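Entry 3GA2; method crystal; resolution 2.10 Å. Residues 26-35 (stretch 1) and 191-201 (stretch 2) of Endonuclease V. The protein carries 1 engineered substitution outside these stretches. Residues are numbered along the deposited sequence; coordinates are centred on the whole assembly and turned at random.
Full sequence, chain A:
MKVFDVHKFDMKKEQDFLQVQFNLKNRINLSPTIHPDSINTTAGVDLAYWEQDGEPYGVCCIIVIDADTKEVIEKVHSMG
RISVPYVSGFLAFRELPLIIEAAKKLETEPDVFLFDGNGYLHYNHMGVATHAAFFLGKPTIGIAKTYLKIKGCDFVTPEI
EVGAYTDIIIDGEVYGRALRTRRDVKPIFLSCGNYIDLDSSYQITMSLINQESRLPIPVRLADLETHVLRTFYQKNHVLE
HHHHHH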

# COMPACT_ATOMS: atom_id res chain seq x y z
N ASN A 26 3.29 -13.45 12.16
CA ASN A 26 3.70 -14.84 12.07
C ASN A 26 2.91 -15.57 10.98
O ASN A 26 3.13 -16.75 10.74
CB ASN A 26 3.52 -15.54 13.42
CG ASN A 26 4.46 -14.98 14.48
OD1 ASN A 26 5.67 -14.93 14.28
ND2 ASN A 26 3.90 -14.56 15.60
N ARG A 27 2.00 -14.85 10.33
CA ARG A 27 1.18 -15.42 9.27
C ARG A 27 1.57 -14.86 7.90
O ARG A 27 0.84 -15.03 6.92
CB ARG A 27 -0.30 -15.15 9.55
CG ARG A 27 -0.83 -15.84 10.80
CD ARG A 27 -2.27 -15.44 11.11
NE ARG A 27 -3.16 -15.68 9.97
CZ ARG A 27 -4.45 -15.36 9.95
NH1 ARG A 27 -5.02 -14.80 11.00
NH2 ARG A 27 -5.17 -15.61 8.87
N ILE A 28 2.71 -14.19 7.84
CA ILE A 28 3.19 -13.62 6.58
C ILE A 28 3.78 -14.70 5.69
O ILE A 28 4.57 -15.52 6.15
CB ILE A 28 4.25 -12.53 6.84
CG1 ILE A 28 3.59 -11.35 7.55
CG2 ILE A 28 4.90 -12.11 5.52
CD1 ILE A 28 4.55 -10.29 8.03
N ASN A 29 3.39 -14.69 4.43
CA ASN A 29 3.90 -15.66 3.48
C ASN A 29 4.30 -15.00 2.17
O ASN A 29 3.44 -14.60 1.38
CB ASN A 29 2.85 -16.74 3.21
CG ASN A 29 3.24 -17.65 2.08
OD1 ASN A 29 4.39 -18.09 2.00
ND2 ASN A 29 2.30 -17.95 1.20
N LEU A 30 5.60 -14.91 1.94
CA LEU A 30 6.14 -14.29 0.74
C LEU A 30 6.66 -15.30 -0.27
O LEU A 30 7.54 -14.99 -1.07
CB LEU A 30 7.27 -13.33 1.12
CG LEU A 30 6.91 -11.91 1.58
CD1 LEU A 30 5.53 -11.85 2.19
CD2 LEU A 30 7.97 -11.43 2.54
N SER A 31 6.11 -16.51 -0.25
CA SER A 31 6.55 -17.56 -1.16
C SER A 31 5.87 -17.54 -2.54
O SER A 31 6.47 -17.93 -3.54
CB SER A 31 6.31 -18.93 -0.53
OG SER A 31 4.93 -19.20 -0.44
N PRO A 32 4.61 -17.10 -2.60
CA PRO A 32 3.91 -17.07 -3.89
C PRO A 32 4.64 -16.32 -5.01
O PRO A 32 5.14 -15.21 -4.83
CB PRO A 32 2.57 -16.43 -3.53
CG PRO A 32 2.35 -16.93 -2.13
CD PRO A 32 3.70 -16.71 -1.51
N THR A 33 4.71 -16.96 -6.18
CA THR A 33 5.34 -16.37 -7.35
C THR A 33 4.20 -16.01 -8.28
O THR A 33 3.34 -16.85 -8.57
CB THR A 33 6.31 -17.36 -8.05
OG1 THR A 33 7.44 -17.60 -7.21
CG2 THR A 33 6.79 -16.80 -9.37
N ILE A 34 4.16 -14.77 -8.75
CA ILE A 34 3.08 -14.35 -9.63
C ILE A 34 3.60 -13.52 -10.78
O ILE A 34 4.10 -12.41 -10.60
CB ILE A 34 1.99 -13.58 -8.82
CG1 ILE A 34 0.86 -13.12 -9.74
CG2 ILE A 34 2.62 -12.41 -8.11
CD1 ILE A 34 1.16 -11.87 -10.53
N HIS A 35 3.49 -14.09 -11.98
CA HIS A 35 3.95 -13.41 -13.19
C HIS A 35 3.00 -12.30 -13.59
O HIS A 35 1.78 -12.44 -13.48
CB HIS A 35 4.07 -14.40 -14.35
CG HIS A 35 5.14 -15.42 -14.18
ND1 HIS A 35 5.00 -16.52 -13.36
CD2 HIS A 35 6.39 -15.50 -14.71
CE1 HIS A 35 6.11 -17.23 -13.40
NE2 HIS A 35 6.97 -16.63 -14.20
N SER A 191 8.30 -3.01 -1.32
CA SER A 191 8.31 -4.11 -0.38
C SER A 191 7.14 -5.00 -0.69
O SER A 191 6.12 -4.55 -1.23
CB SER A 191 8.22 -3.62 1.07
OG SER A 191 6.97 -3.00 1.34
N CYS A 192 7.29 -6.28 -0.40
CA CYS A 192 6.19 -7.20 -0.61
C CYS A 192 5.15 -6.76 0.39
O CYS A 192 5.48 -6.14 1.40
CB CYS A 192 6.58 -8.64 -0.26
SG CYS A 192 7.74 -9.42 -1.37
N GLY A 193 3.90 -7.07 0.10
CA GLY A 193 2.83 -6.77 1.03
C GLY A 193 2.71 -8.11 1.73
O GLY A 193 3.30 -8.33 2.79
N ASN A 194 1.96 -9.03 1.13
CA ASN A 194 1.81 -10.39 1.65
C ASN A 194 1.32 -11.28 0.51
O ASN A 194 0.71 -10.79 -0.44
CB ASN A 194 0.82 -10.44 2.83
CG ASN A 194 0.88 -11.77 3.58
OD1 ASN A 194 1.83 -12.54 3.44
ND2 ASN A 194 -0.14 -12.03 4.41
N TYR A 195 1.64 -12.56 0.58
CA TYR A 195 1.22 -13.52 -0.43
C TYR A 195 1.89 -13.33 -1.80
O TYR A 195 1.29 -13.61 -2.84
CB TYR A 195 -0.30 -13.47 -0.60
CG TYR A 195 -1.07 -13.55 0.70
CD1 TYR A 195 -0.80 -14.56 1.62
CD2 TYR A 195 -2.07 -12.64 1.00
CE1 TYR A 195 -1.53 -14.65 2.81
CE2 TYR A 195 -2.80 -12.72 2.18
CZ TYR A 195 -2.52 -13.73 3.08
OH TYR A 195 -3.26 -13.82 4.25
N ILE A 196 3.13 -12.87 -1.79
CA ILE A 196 3.86 -12.63 -3.03
C ILE A 196 5.34 -12.41 -2.71
O ILE A 196 5.67 -11.84 -1.68
CB ILE A 196 3.29 -11.38 -3.75
CG1 ILE A 196 3.99 -11.15 -5.08
CG2 ILE A 196 3.47 -10.16 -2.85
CD1 ILE A 196 3.39 -9.97 -5.87
N ASP A 197 6.23 -12.87 -3.60
CA ASP A 197 7.66 -12.71 -3.39
C ASP A 197 8.17 -11.36 -3.92
O ASP A 197 7.46 -10.66 -4.64
CB ASP A 197 8.46 -13.86 -4.01
CG ASP A 197 8.26 -13.98 -5.51
OD1 ASP A 197 7.98 -12.98 -6.19
OD2 ASP A 197 8.41 -15.11 -6.03
N LEU A 198 9.39 -11.01 -3.54
CA LEU A 198 9.97 -9.74 -3.95
C LEU A 198 10.13 -9.63 -5.46
O LEU A 198 9.89 -8.58 -6.05
CB LEU A 198 11.32 -9.52 -3.28
CG LEU A 198 11.93 -8.14 -3.51
CD1 LEU A 198 10.89 -7.07 -3.21
CD2 LEU A 198 13.17 -7.95 -2.63
N ASP A 199 10.53 -10.73 -6.09
CA ASP A 199 10.72 -10.75 -7.53
C ASP A 199 9.45 -10.38 -8.26
O ASP A 199 9.47 -9.56 -9.18
CB ASP A 199 11.16 -12.14 -7.98
CG ASP A 199 11.94 -12.10 -9.25
OD1 ASP A 199 13.10 -11.63 -9.21
OD2 ASP A 199 11.41 -12.53 -10.30
N SER A 200 8.33 -10.98 -7.86
CA SER A 200 7.06 -10.71 -8.50
C SER A 200 6.61 -9.29 -8.18
O SER A 200 6.06 -8.61 -9.04
CB SER A 200 6.00 -11.71 -8.04
OG SER A 200 6.42 -13.05 -8.30
N SER A 201 6.83 -8.84 -6.95
CA SER A 201 6.44 -7.49 -6.57
C SER A 201 7.16 -6.51 -7.48
O SER A 201 6.58 -5.53 -7.94
CB SER A 201 6.81 -7.21 -5.12
OG SER A 201 6.02 -7.99 -4.24

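Stretch 1, which forms no regular helix or strand, lies along the turn that leads stretch 2 from a β-strand into a helix. No two touching residues are fewer than 162 positions apart in the sequence, yet the stretches together bury 566 Å² of surface. L30, Y195 and I34 have the largest covered areas, and the contact is most easily followed from these three residues outward.

L30 is covered most. Its side chain reaches the strand at C192, where CG of L30 lies 3.8 Å from CB of C192 in an apolar contact, and CD1 of L30 comes within 4.0 Å of OD1 of N194. Its backbone is held just as closely: CA of L30 approaches O of I196 at 3.5 Å in a CA-H...O contact, and O of L30 sits 3.3 Å from CA of D197. L30 thus meets both backbone and side-chain atoms of stretch 2.

The CA-to-CB bond of Y195 points away from stretch 1, and its closest contacts are made by its backbone. The positive phi of this residue (68°) marks the bend that follows the strand. Here N29 and N194 form a compact polar cluster. The amide of N29 donates a nearly straight hydrogen bond to N194 (N to OD1, 2.8 Å, 169°), so the asparagine side chain serves as the acceptor for a backbone amide. N of Y195 in turn makes a weak hydrogen bond to O of N29 (2.8 Å, 126°) and another weak one to OD1 of N194 (2.9 Å), its single hydrogen lying well off the line to each acceptor. Beyond the bend, CB of P32 packs against O of Y195 at 3.2 Å.

P32 lacks an amide hydrogen but keeps its carbonyl available, and D197 uses it: N of D197 donates to O of P32 at 2.9 Å. The same oxygen receives a CA-H...O contact from CA of I196 at 3.4 Å, so one carbonyl meets two successive residues of the turn. Next to it, the hydroxyl of T33 donates to the carboxylate of D197 (OG1 to OD2, 2.9 Å).

D197 occupies the N-cap position of the helix, and its two carboxylate oxygens face different partners. While OD2 reaches T33, OD1 accepts the capping bond from N of S200 (2.6 Å) and a further bond from OG of S200 (2.6 Å). With its proton directed to D197, OG of S200 is free to accept from the amide of I34 (N to OG, 2.9 Å, 168°). Cap and contact are therefore one continuous network, running from I34 through S200 and D197 to T33.

I34 adds an apolar component beside this network. CG2 of I34 lies 3.4 Å from CD1 of I196, a close methyl-to-methyl contact, and 3.5 Å from CB of S200. Although the CA-to-CB bond of I196 points away from stretch 1, its side chain, in the t, t rotamer, still brings CD1 to I34.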